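Local coordinates for periplasmic binding protein/LacI transcriptional regulator (Burkholderia multivorans, PDB 4YLE), which probably serves as the periplasmic solute-binding component of an ABC transporter, capturing a simple sugar or related small molecule between its two lobes, at residues G117-V121 against R298-L303; V85-I89 against V109-A113; V120-R126 against V139-P144; K34-K40 against V93-A99. Residue numbers count along the deposited sequence, not the author numbering.

Contact 1 of 4, residues G117-V121 against R298-L303; sequences GIIVV and RKQAEL
The start of a central strand in the N-terminal lobe of this periplasmic binding protein is pinned here by a glutamine from a late loop. Gly117, at phi 86° and psi 10°, is the C-prime residue of the Schellman motif that ends helix 107-115; from Ile118 on the backbone is extended, and strand 119-123 begins. Against it lies 298-303, extended through Arg298 and Lys299 and then folded into a 3-10 turn at 300-302, with Leu303 N bonded to Gln300 O (3.0 Å). The CA atoms come nearest at Ile119 and Gln300, 5.8 Å apart. Gln300 (chi1 t, chi2 p) presents its amide to the backbone of Val120: Val120 N donates to Gln300 OE1 (2.9 Å) and Gln300 NE2 to Val120 O (3.0 Å), much as a neighbouring strand would. NE2 also bonds to Asn138 O. Ile119, m at both chi angles, carries its CD1 to 3.7 Å from Arg298 O, while its CG2 packs 3.7 Å from Leu303 CD1. Glu302 folds back over the turn: its OE1 accepts from Lys299 N (3.0 Å), and its OE2 forms a salt bridge with Arg298 NH1 (2.9 Å), an arginine also paired with Glu296. A side-chain amide thus meets both backbone groups of one residue at the entrance to a parallel strand of an alpha/beta sheet.

Contact 2 of 4, residues V85-I89 against V109-A113; sequences VEQMI and VVKKA
Both segments are regular helix and run almost parallel, their axes 9° apart in direction and 9.8 Å apart at closest approach. Glu86 lies beside Val109 (CA to CA 6.8 Å) and, one turn on, Ile89 beside Ala113 (6.0 Å). Ile89, in the mt rotamer, makes the closest approach: its CD1 sits 3.4 Å from Ala113 N, 3.7 Å from Ala113 CB and 3.6 Å from Lys112 CG. Val109 (chi1 p) faces back, its CG2 lying 3.7 Å from Val85 CG1 and 3.5 Å from Glu86 CG. These are successive helices of the Rossmann-like alpha/beta lobe, linked through strand 95-98 and laid side by side on one face of the sheet, where Val85 and Ala113 both rest on Ile96. Toward solvent, Lys112 arches over Ile89, its CE 3.6 Å from Glu86 OE2. A water spans the two helices there, donating to Glu86 O (2.9 Å) and accepting from Lys112 NZ (2.9 Å).

Contact 3 of 4, residues V120-R126 against V139-P144; sequences VVNIDNR and VPFVGP
The ring of Phe141 (chi1 t, chi2 66°) is the main bump here, filling a hollow made as 120-126 leaves its strand and curls back. Asn122 CG lies 3.5 Å from Phe141 CD1, Asp124 O meets the ring edge 3.6 Å from CZ, and Arg126 CB closes one face by a CH-pi contact, 4.0 Å from the centroid. Beneath this lid, strands 120-123 and 141-144 run parallel, 4.7 Å apart at 10°, with Asn122 beside Phe141 and Ile123 beside Val142. Asn122 N bonds to Pro140 O (3.0 Å), Val142 N to Asn122 O (2.8 Å) and Asp124 N to Val142 O (3.2 Å). They are the two strands of a beta-alpha-beta unit through helix 129-133, and the loop at the C-terminal end of strand 119-123 reaches the ligand site: Asp124 hydrogen-bonds an unidentified ligand and pairs with Lys40. Gly143 matters to the fit, since a CB there would run into Phe141 CZ. On the other face Val142 CG2 nestles 4.1 Å from Val121 CG1. At the strand start Val139 CG1 wedges between Val120 CG1 (4.2 Å) and Asn122 CB (3.6 Å). One water joins Asp124 O (2.6 Å) to Pro144 O (2.7 Å).

Contact 4 of 4, residues K34-K40 against V93-A99; sequences KVALVMK and VDAIVLA
Val35, Val38 and Val97, all with chi1 t, set the texture of this parallel pair. Val35 turns CG1 to 3.9 Å from Val97 CG2, and Leu37 (tp) swings CD1 to 3.7 Å from Val97 CG1, on the face that helix 279-295 covers. On the opposite face Val38 CG1 meets CD1 of Leu98, also tp, at 3.4 Å, and Ala36 CB lies 4.2 Å from both Ile96 CG1 and Val93 CG1 (chi1 m), beneath helix 78-90. Strands 34-39 and 95-98 are neighbours in the core of the Rossmann-like sheet, 4.7 Å apart and crossing at -18°, with Val35 beside Ala95 and Val38 beside Leu98. The bonds alternate: Ala36 N to Ala95 O (2.9 Å), Val97 N to Ala36 O (2.7 Å), Val38 N to Val97 O (2.8 Å), Ala99 N to Val38 O (2.9 Å). Asp94 (chi1 m) closes one end, OD2 taking Lys34 N (2.8 Å). At the other, Lys40 CG passes 3.4 Å from Ala99 O, and its NZ pairs with Asp124 near the bound unknown ligand.

All four contacts sit in one lobe, with centres 10 to 16 Å apart. Contacts 1, 3 and 4 run through one sheet, whose strands 34-39, 95-98, 119-123 and 141-144 lie side by side in that order; contact 2 packs two helices against it. Along the chain contacts 2 and 4 alternate their segments, and both close before contacts 1 and 3 open from strand 119-123, sharing Val120 and Val121. Contact 1 draws its second segment from far later in the chain. Contacts 3 and 4 meet at the ligand end of the sheet, where Asp124 OD2 and Lys40 NZ form a salt bridge of 2.5 Å beside the unknown ligand, consistent with a site in the interlobe cleft.

Contact 1 of 4, residues G117-V121 against R298-L303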
loop_
_atom_site.group_PDB
_atom_site.type_symbol
_atom_site.label_atom_id
_atom_site.label_comp_id
_atom_site.label_asym_id
_atom_site.label_seq_id
_atom_site.Cartn_x
_atom_site.Cartn_y
_atom_site.Cartn_z
ATOM N N GLY A 117 11.684 24.341 1.261
ATOM C CA GLY A 117 12.443 24.092 2.469
ATOM C C GLY A 117 11.818 23.060 3.390
ATOM O O GLY A 117 12.253 22.899 4.530
ATOM N N ILE A 118 10.796 22.360 2.904
ATOM C CA ILE A 118 10.148 21.313 3.688
ATOM C C ILE A 118 10.874 19.990 3.472
ATOM O O ILE A 118 11.280 19.675 2.357
ATOM C CB ILE A 118 8.654 21.183 3.294
ATOM C CG1 ILE A 118 7.939 22.525 3.520
ATOM C CG2 ILE A 118 7.970 20.063 4.065
ATOM C CD1 ILE A 118 6.491 22.554 3.064
ATOM N N ILE A 119 11.044 19.217 4.539
ATOM C CA ILE A 119 11.615 17.888 4.422
ATOM C C ILE A 119 10.472 16.965 4.008
ATOM O O ILE A 119 9.426 16.962 4.633
ATOM C CB ILE A 119 12.281 17.428 5.765
ATOM C CG1 ILE A 119 13.480 18.339 6.091
ATOM C CG2 ILE A 119 12.730 15.948 5.725
ATOM C CD1 ILE A 119 14.596 18.312 5.041
ATOM N N VAL A 120 10.669 16.208 2.939
ATOM C CA VAL A 120 9.681 15.202 2.522
ATOM C C VAL A 120 10.252 13.814 2.632
ATOM O O VAL A 120 11.340 13.552 2.149
ATOM C CB VAL A 120 9.233 15.448 1.080
ATOM C CG1 VAL A 120 8.193 14.416 0.657
ATOM C CG2 VAL A 120 8.721 16.892 0.915
ATOM N N VAL A 121 9.478 12.924 3.259
ATOM C CA VAL A 121 9.787 11.521 3.371
ATOM C C VAL A 121 8.648 10.774 2.709
ATOM O O VAL A 121 7.496 11.108 2.912
ATOM C CB VAL A 121 9.920 11.086 4.832
ATOM C CG1 VAL A 121 10.231 9.619 4.935
ATOM C CG2 VAL A 121 11.019 11.907 5.551
ATOM N N ARG A 298 19.491 18.981 8.516
ATOM C CA ARG A 298 19.897 18.406 7.239
ATOM C C ARG A 298 19.096 18.992 6.106
ATOM O O ARG A 298 17.929 19.340 6.283
ATOM C CB ARG A 298 19.695 16.890 7.208
ATOM C CG ARG A 298 20.401 16.129 8.292
ATOM C CD ARG A 298 21.875 16.042 8.013
ATOM N NE ARG A 298 22.579 15.424 9.127
ATOM C CZ ARG A 298 23.896 15.322 9.217
ATOM N NH1 ARG A 298 24.670 15.804 8.254
ATOM N NH2 ARG A 298 24.441 14.744 10.274
ATOM N N LYS A 299 19.722 19.059 4.938
ATOM C CA LYS A 299 19.038 19.450 3.714
ATOM C C LYS A 299 18.452 18.231 3.029
ATOM O O LYS A 299 19.019 17.141 3.095
ATOM C CB LYS A 299 19.990 20.152 2.759
ATOM C CG LYS A 299 20.656 21.355 3.344
ATOM C CD LYS A 299 21.593 21.991 2.325
ATOM C CE LYS A 299 22.143 23.316 2.832
ATOM N NZ LYS A 299 21.045 24.260 3.167
ATOM N N GLN A 300 17.324 18.422 2.353
ATOM C CA GLN A 300 16.681 17.336 1.614
ATOM C C GLN A 300 17.669 16.511 0.780
ATOM O O GLN A 300 17.614 15.275 0.782
ATOM C CB GLN A 300 15.603 17.907 0.704
ATOM C CG GLN A 300 14.792 16.847 -0.024
ATOM C CD GLN A 300 13.841 16.109 0.923
ATOM O OE1 GLN A 300 13.368 16.673 1.911
ATOM N NE2 GLN A 300 13.554 14.858 0.614
ATOM N N ALA A 301 18.558 17.200 0.066
ATOM C CA ALA A 301 19.531 16.549 -0.812
ATOM C C ALA A 301 20.429 15.571 -0.055
ATOM O O ALA A 301 20.985 14.640 -0.629
ATOM C CB ALA A 301 20.381 17.600 -1.508
ATOM N N GLU A 302 20.540 15.796 1.246
ATOM C CA GLU A 302 21.392 15.022 2.129
ATOM C C GLU A 302 20.801 13.680 2.551
ATOM O O GLU A 302 21.519 12.822 3.051
ATOM C CB GLU A 302 21.673 15.847 3.389
ATOM C CG GLU A 302 23.106 16.089 3.685
ATOM C CD GLU A 302 23.283 17.031 4.855
ATOM O OE1 GLU A 302 22.470 17.969 5.002
ATOM O OE2 GLU A 302 24.239 16.838 5.627
ATOM N N LEU A 303 19.498 13.507 2.349
ATOM C CA LEU A 303 18.764 12.382 2.912
ATOM C C LEU A 303 18.744 11.173 1.986
ATOM O O LEU A 303 19.735 10.444 1.911
ATOM C CB LEU A 303 17.344 12.823 3.227
ATOM C CG LEU A 303 17.282 14.085 4.091
ATOM C CD1 LEU A 303 15.832 14.475 4.360
ATOM C CD2 LEU A 303 18.069 13.917 5.400
#

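Contact 2 of 4, residues V85-I89 against V109-A113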
loop_
_atom_site.group_PDB
_atom_site.type_symbol
_atom_site.label_atom_id
_atom_site.label_comp_id
_atom_site.label_asym_id
_atom_site.label_seq_id
_atom_site.Cartn_x
_atom_site.Cartn_y
_atom_site.Cartn_z
ATOM N N VAL A 85 -1.296 18.275 -0.272
ATOM C CA VAL A 85 0.115 18.610 -0.132
ATOM C C VAL A 85 0.316 20.115 -0.363
ATOM O O VAL A 85 1.022 20.764 0.407
ATOM C CB VAL A 85 0.994 17.789 -1.083
ATOM C CG1 VAL A 85 2.469 18.137 -0.891
ATOM C CG2 VAL A 85 0.780 16.278 -0.828
ATOM N N GLU A 86 -0.327 20.681 -1.382
ATOM C CA GLU A 86 -0.232 22.132 -1.610
ATOM C C GLU A 86 -0.711 22.925 -0.392
ATOM O O GLU A 86 -0.093 23.917 -0.005
ATOM C CB GLU A 86 -1.018 22.525 -2.868
ATOM C CG GLU A 86 -0.382 21.905 -4.103
ATOM C CD GLU A 86 -0.855 22.487 -5.420
ATOM O OE1 GLU A 86 -2.088 22.584 -5.636
ATOM O OE2 GLU A 86 0.024 22.820 -6.248
ATOM N N GLN A 87 -1.777 22.447 0.245
ATOM C CA GLN A 87 -2.318 23.090 1.443
ATOM C C GLN A 87 -1.342 22.946 2.621
ATOM O O GLN A 87 -1.275 23.808 3.499
ATOM C CB GLN A 87 -3.688 22.479 1.755
ATOM C CG GLN A 87 -4.273 22.756 3.137
ATOM C CD GLN A 87 -5.406 21.779 3.470
ATOM O OE1 GLN A 87 -6.101 21.281 2.572
ATOM N NE2 GLN A 87 -5.579 21.483 4.758
HETATM N N MSE A 88 -0.580 21.855 2.635
HETATM C CA MSE A 88 0.448 21.669 3.656
HETATM C C MSE A 88 1.615 22.632 3.416
HETATM O O MSE A 88 2.275 23.058 4.360
HETATM C CB MSE A 88 0.951 20.214 3.672
HETATM C CG MSE A 88 -0.075 19.204 4.164
HETATM SE SE MSE A 88 -0.837 19.593 5.934
HETATM C CE MSE A 88 -2.589 20.317 5.419
ATOM N N ILE A 89 1.874 22.968 2.155
ATOM C CA ILE A 89 2.983 23.872 1.839
ATOM C C ILE A 89 2.633 25.297 2.267
ATOM O O ILE A 89 3.515 26.043 2.692
ATOM C CB ILE A 89 3.354 23.844 0.327
ATOM C CG1 ILE A 89 3.851 22.450 -0.063
ATOM C CG2 ILE A 89 4.441 24.869 0.014
ATOM C CD1 ILE A 89 4.170 22.233 -1.525
ATOM N N VAL A 109 4.523 18.167 -6.921
ATOM C CA VAL A 109 4.185 18.911 -5.725
ATOM C C VAL A 109 5.196 18.581 -4.617
ATOM O O VAL A 109 5.464 19.411 -3.747
ATOM C CB VAL A 109 2.729 18.629 -5.268
ATOM C CG1 VAL A 109 2.574 17.194 -4.748
ATOM C CG2 VAL A 109 2.292 19.650 -4.213
ATOM N N VAL A 110 5.765 17.378 -4.646
ATOM C CA VAL A 110 6.880 17.075 -3.742
ATOM C C VAL A 110 8.029 18.026 -4.030
ATOM O O VAL A 110 8.628 18.573 -3.109
ATOM C CB VAL A 110 7.386 15.625 -3.882
ATOM C CG1 VAL A 110 8.725 15.432 -3.164
ATOM C CG2 VAL A 110 6.342 14.634 -3.356
ATOM N N LYS A 111 8.359 18.190 -5.306
ATOM C CA LYS A 111 9.409 19.143 -5.686
ATOM C C LYS A 111 9.101 20.534 -5.119
ATOM O O LYS A 111 9.965 21.175 -4.524
ATOM C CB LYS A 111 9.550 19.204 -7.206
ATOM N N LYS A 112 7.860 20.976 -5.301
ATOM C CA LYS A 112 7.368 22.248 -4.768
ATOM C C LYS A 112 7.650 22.364 -3.277
ATOM O O LYS A 112 8.185 23.365 -2.806
ATOM C CB LYS A 112 5.863 22.358 -5.053
ATOM C CG LYS A 112 5.168 23.673 -4.690
ATOM C CD LYS A 112 3.736 23.672 -5.276
ATOM C CE LYS A 112 2.696 24.295 -4.345
ATOM N NZ LYS A 112 2.947 25.743 -4.091
ATOM N N ALA A 113 7.308 21.309 -2.544
ATOM C CA ALA A 113 7.529 21.264 -1.111
ATOM C C ALA A 113 9.010 21.341 -0.776
ATOM O O ALA A 113 9.407 22.077 0.125
ATOM C CB ALA A 113 6.918 19.965 -0.522
HETATM O O HOH W 1 0.724 25.520 -2.255
#

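Contact 3 of 4, residues V120-R126 against V139-P144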
loop_
_atom_site.group_PDB
_atom_site.type_symbol
_atom_site.label_atom_id
_atom_site.label_comp_id
_atom_site.label_asym_id
_atom_site.label_seq_id
_atom_site.Cartn_x
_atom_site.Cartn_y
_atom_site.Cartn_z
ATOM N N VAL A 120 10.669 16.208 2.939
ATOM C CA VAL A 120 9.681 15.202 2.522
ATOM C C VAL A 120 10.252 13.814 2.632
ATOM O O VAL A 120 11.340 13.552 2.149
ATOM C CB VAL A 120 9.233 15.448 1.080
ATOM C CG1 VAL A 120 8.193 14.416 0.657
ATOM C CG2 VAL A 120 8.721 16.892 0.915
ATOM N N VAL A 121 9.478 12.924 3.259
ATOM C CA VAL A 121 9.787 11.521 3.371
ATOM C C VAL A 121 8.648 10.774 2.709
ATOM O O VAL A 121 7.496 11.108 2.912
ATOM C CB VAL A 121 9.920 11.086 4.832
ATOM C CG1 VAL A 121 10.231 9.619 4.935
ATOM C CG2 VAL A 121 11.019 11.907 5.551
ATOM N N ASN A 122 9.019 9.783 1.922
ATOM C CA ASN A 122 8.118 8.963 1.116
ATOM C C ASN A 122 7.900 7.676 1.885
ATOM O O ASN A 122 8.876 7.014 2.245
ATOM C CB ASN A 122 8.799 8.735 -0.236
ATOM C CG ASN A 122 8.011 7.900 -1.227
ATOM O OD1 ASN A 122 8.562 7.591 -2.276
ATOM N ND2 ASN A 122 6.746 7.571 -0.943
ATOM N N ILE A 123 6.649 7.315 2.128
ATOM C CA ILE A 123 6.360 5.992 2.668
ATOM C C ILE A 123 5.401 5.180 1.800
ATOM O O ILE A 123 4.764 5.742 0.926
ATOM C CB ILE A 123 5.752 6.069 4.081
ATOM C CG1 ILE A 123 4.334 6.664 4.062
ATOM C CG2 ILE A 123 6.689 6.894 5.029
ATOM C CD1 ILE A 123 3.641 6.710 5.462
ATOM N N ASP A 124 5.355 3.858 2.055
ATOM C CA ASP A 124 4.334 2.926 1.523
ATOM C C ASP A 124 4.551 2.618 0.045
ATOM O O ASP A 124 4.979 1.519 -0.323
ATOM C CB ASP A 124 2.935 3.487 1.757
ATOM C CG ASP A 124 1.834 2.593 1.194
ATOM O OD1 ASP A 124 2.082 1.400 1.014
ATOM O OD2 ASP A 124 0.710 3.092 0.950
ATOM N N ASN A 125 4.281 3.604 -0.798
ATOM C CA ASN A 125 4.386 3.441 -2.229
ATOM C C ASN A 125 5.462 4.363 -2.762
ATOM O O ASN A 125 5.362 5.572 -2.637
ATOM C CB ASN A 125 3.061 3.752 -2.900
ATOM C CG ASN A 125 3.169 3.772 -4.390
ATOM O OD1 ASN A 125 3.857 2.929 -5.000
ATOM N ND2 ASN A 125 2.471 4.732 -5.025
ATOM N N ARG A 126 6.487 3.792 -3.353
ATOM C CA ARG A 126 7.638 4.574 -3.732
ATOM C C ARG A 126 7.364 5.431 -4.958
ATOM O O ARG A 126 6.839 4.954 -5.958
ATOM C CB ARG A 126 8.834 3.664 -3.979
ATOM C CG ARG A 126 10.161 4.395 -3.982
ATOM C CD ARG A 126 11.244 3.517 -4.555
ATOM N NE ARG A 126 11.408 2.291 -3.779
ATOM C CZ ARG A 126 12.411 2.059 -2.936
ATOM N NH1 ARG A 126 13.377 2.965 -2.744
ATOM N NH2 ARG A 126 12.450 0.901 -2.284
ATOM N N VAL A 139 14.432 11.929 -2.340
ATOM C CA VAL A 139 13.389 11.680 -1.354
ATOM C C VAL A 139 13.641 10.331 -0.674
ATOM O O VAL A 139 13.508 9.273 -1.317
ATOM C CB VAL A 139 11.986 11.694 -2.000
ATOM C CG1 VAL A 139 10.909 11.583 -0.927
ATOM C CG2 VAL A 139 11.800 12.978 -2.809
ATOM N N PRO A 140 14.004 10.351 0.620
ATOM C CA PRO A 140 14.151 9.075 1.329
ATOM C C PRO A 140 12.863 8.274 1.352
ATOM O O PRO A 140 11.788 8.862 1.415
ATOM C CB PRO A 140 14.538 9.509 2.752
ATOM C CG PRO A 140 14.045 10.874 2.883
ATOM C CD PRO A 140 14.219 11.493 1.526
ATOM N N PHE A 141 12.993 6.953 1.292
ATOM C CA PHE A 141 11.846 6.051 1.300
ATOM C C PHE A 141 11.883 5.187 2.541
ATOM O O PHE A 141 12.951 4.682 2.919
ATOM C CB PHE A 141 11.830 5.185 0.026
ATOM C CG PHE A 141 10.635 4.278 -0.041
ATOM C CD1 PHE A 141 9.376 4.813 -0.176
ATOM C CD2 PHE A 141 10.758 2.912 0.096
ATOM C CE1 PHE A 141 8.240 3.977 -0.191
ATOM C CE2 PHE A 141 9.636 2.096 0.064
ATOM C CZ PHE A 141 8.400 2.635 -0.068
ATOM N N VAL A 142 10.724 5.083 3.191
ATOM C CA VAL A 142 10.456 4.120 4.252
ATOM C C VAL A 142 9.279 3.253 3.843
ATOM O O VAL A 142 8.161 3.734 3.689
ATOM C CB VAL A 142 10.150 4.846 5.567
ATOM C CG1 VAL A 142 9.849 3.859 6.682
ATOM C CG2 VAL A 142 11.291 5.773 5.930
ATOM N N GLY A 143 9.532 1.972 3.628
ATOM C CA GLY A 143 8.469 1.044 3.352
ATOM C C GLY A 143 9.027 -0.317 3.004
ATOM O O GLY A 143 10.255 -0.555 3.050
ATOM N N PRO A 144 8.117 -1.223 2.647
ATOM C CA PRO A 144 8.451 -2.621 2.395
ATOM C C PRO A 144 8.888 -2.937 0.984
ATOM O O PRO A 144 8.632 -2.211 0.024
ATOM C CB PRO A 144 7.144 -3.324 2.689
ATOM C CG PRO A 144 6.114 -2.351 2.242
ATOM C CD PRO A 144 6.662 -1.026 2.717
HETATM O O HOH W 2 11.226 7.832 -2.689
HETATM O O HOH W 3 7.079 -0.054 -0.636
HETATM O O HOH W 4 10.675 -1.212 -1.932
#

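Contact 4 of 4, residues K34-K40 against V93-A99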
loop_
_atom_site.group_PDB
_atom_site.type_symbol
_atom_site.label_atom_id
_atom_site.label_comp_id
_atom_site.label_asym_id
_atom_site.label_seq_id
_atom_site.Cartn_x
_atom_site.Cartn_y
_atom_site.Cartn_z
ATOM N N LYS A 34 6.320 20.914 13.025
ATOM C CA LYS A 34 4.980 20.482 12.634
ATOM C C LYS A 34 5.111 19.545 11.431
ATOM O O LYS A 34 5.682 19.906 10.408
ATOM C CB LYS A 34 4.088 21.677 12.305
ATOM C CG LYS A 34 2.583 21.371 12.306
ATOM C CD LYS A 34 1.726 22.617 12.633
ATOM C CE LYS A 34 1.125 23.290 11.387
ATOM N NZ LYS A 34 -0.194 23.949 11.665
ATOM N N VAL A 35 4.594 18.334 11.585
ATOM C CA VAL A 35 4.732 17.288 10.562
ATOM C C VAL A 35 3.367 16.943 9.997
ATOM O O VAL A 35 2.429 16.708 10.753
ATOM C CB VAL A 35 5.365 15.999 11.143
ATOM C CG1 VAL A 35 5.529 14.946 10.072
ATOM C CG2 VAL A 35 6.727 16.300 11.779
ATOM N N ALA A 36 3.279 16.873 8.669
ATOM C CA ALA A 36 2.059 16.476 7.979
ATOM C C ALA A 36 2.202 15.051 7.500
ATOM O O ALA A 36 3.204 14.724 6.861
ATOM C CB ALA A 36 1.777 17.397 6.793
ATOM N N LEU A 37 1.200 14.228 7.808
ATOM C CA LEU A 37 1.106 12.822 7.305
ATOM C C LEU A 37 -0.003 12.780 6.289
ATOM O O LEU A 37 -1.164 12.977 6.643
ATOM C CB LEU A 37 0.810 11.839 8.431
ATOM C CG LEU A 37 0.616 10.376 7.997
ATOM C CD1 LEU A 37 1.872 9.805 7.378
ATOM C CD2 LEU A 37 0.218 9.533 9.186
ATOM N N VAL A 38 0.356 12.520 5.028
ATOM C CA VAL A 38 -0.601 12.573 3.918
ATOM C C VAL A 38 -0.782 11.173 3.361
ATOM O O VAL A 38 0.147 10.596 2.835
ATOM C CB VAL A 38 -0.109 13.547 2.841
ATOM C CG1 VAL A 38 -1.015 13.518 1.574
ATOM C CG2 VAL A 38 -0.044 14.959 3.433
HETATM N N MSE A 39 -1.992 10.640 3.518
HETATM C CA MSE A 39 -2.279 9.243 3.249
HETATM C C MSE A 39 -3.183 9.102 2.042
HETATM O O MSE A 39 -3.518 10.071 1.405
HETATM C CB MSE A 39 -2.928 8.615 4.473
HETATM C CG MSE A 39 -1.993 8.657 5.667
HETATM SE SE MSE A 39 -2.828 7.938 7.289
HETATM C CE MSE A 39 -3.913 9.525 7.687
ATOM N N LYS A 40 -3.555 7.875 1.735
ATOM C CA LYS A 40 -4.504 7.643 0.662
ATOM C C LYS A 40 -5.873 7.475 1.293
ATOM O O LYS A 40 -6.299 8.298 2.102
ATOM C CB LYS A 40 -4.085 6.440 -0.180
ATOM C CG LYS A 40 -2.795 6.663 -0.985
ATOM C CD LYS A 40 -2.233 5.353 -1.640
ATOM C CE LYS A 40 -1.055 4.786 -0.815
ATOM N NZ LYS A 40 -0.897 3.295 -0.933
ATOM N N VAL A 93 4.270 23.725 7.149
ATOM C CA VAL A 93 4.727 22.601 7.957
ATOM C C VAL A 93 6.228 22.446 7.729
ATOM O O VAL A 93 6.764 22.925 6.726
ATOM C CB VAL A 93 4.003 21.277 7.604
ATOM C CG1 VAL A 93 2.506 21.378 7.922
ATOM C CG2 VAL A 93 4.233 20.906 6.129
ATOM N N ASP A 94 6.891 21.753 8.648
ATOM C CA ASP A 94 8.331 21.534 8.569
ATOM C C ASP A 94 8.714 20.251 7.853
ATOM O O ASP A 94 9.821 20.120 7.330
ATOM C CB ASP A 94 8.905 21.539 9.976
ATOM C CG ASP A 94 8.632 22.850 10.673
ATOM O OD1 ASP A 94 9.185 23.892 10.233
ATOM O OD2 ASP A 94 7.829 22.835 11.624
ATOM N N ALA A 95 7.793 19.301 7.836
ATOM C CA ALA A 95 8.030 18.066 7.134
ATOM C C ALA A 95 6.715 17.509 6.639
ATOM O O ALA A 95 5.669 17.774 7.224
ATOM C CB ALA A 95 8.732 17.056 8.043
ATOM N N ILE A 96 6.797 16.739 5.556
ATOM C CA ILE A 96 5.655 16.028 4.992
ATOM C C ILE A 96 6.032 14.578 4.793
ATOM O O ILE A 96 7.051 14.278 4.175
ATOM C CB ILE A 96 5.217 16.606 3.634
ATOM C CG1 ILE A 96 4.656 18.007 3.803
ATOM C CG2 ILE A 96 4.153 15.697 3.002
ATOM C CD1 ILE A 96 4.440 18.730 2.487
ATOM N N VAL A 97 5.211 13.691 5.337
ATOM C CA VAL A 97 5.382 12.264 5.213
ATOM C C VAL A 97 4.251 11.799 4.307
ATOM O O VAL A 97 3.090 11.895 4.695
ATOM C CB VAL A 97 5.307 11.559 6.569
ATOM C CG1 VAL A 97 5.474 10.078 6.399
ATOM C CG2 VAL A 97 6.403 12.118 7.527
ATOM N N LEU A 98 4.593 11.353 3.099
ATOM C CA LEU A 98 3.605 11.162 2.061
ATOM C C LEU A 98 3.545 9.700 1.615
ATOM O O LEU A 98 4.586 9.115 1.298
ATOM C CB LEU A 98 3.939 12.049 0.861
ATOM C CG LEU A 98 3.097 11.847 -0.404
ATOM C CD1 LEU A 98 1.662 12.274 -0.173
ATOM C CD2 LEU A 98 3.741 12.610 -1.569
ATOM N N ALA A 99 2.326 9.134 1.607
ATOM C CA ALA A 99 2.010 7.837 0.951
ATOM C C ALA A 99 1.292 8.130 -0.368
ATOM O O ALA A 99 0.081 8.334 -0.373
ATOM C CB ALA A 99 1.126 6.959 1.844
#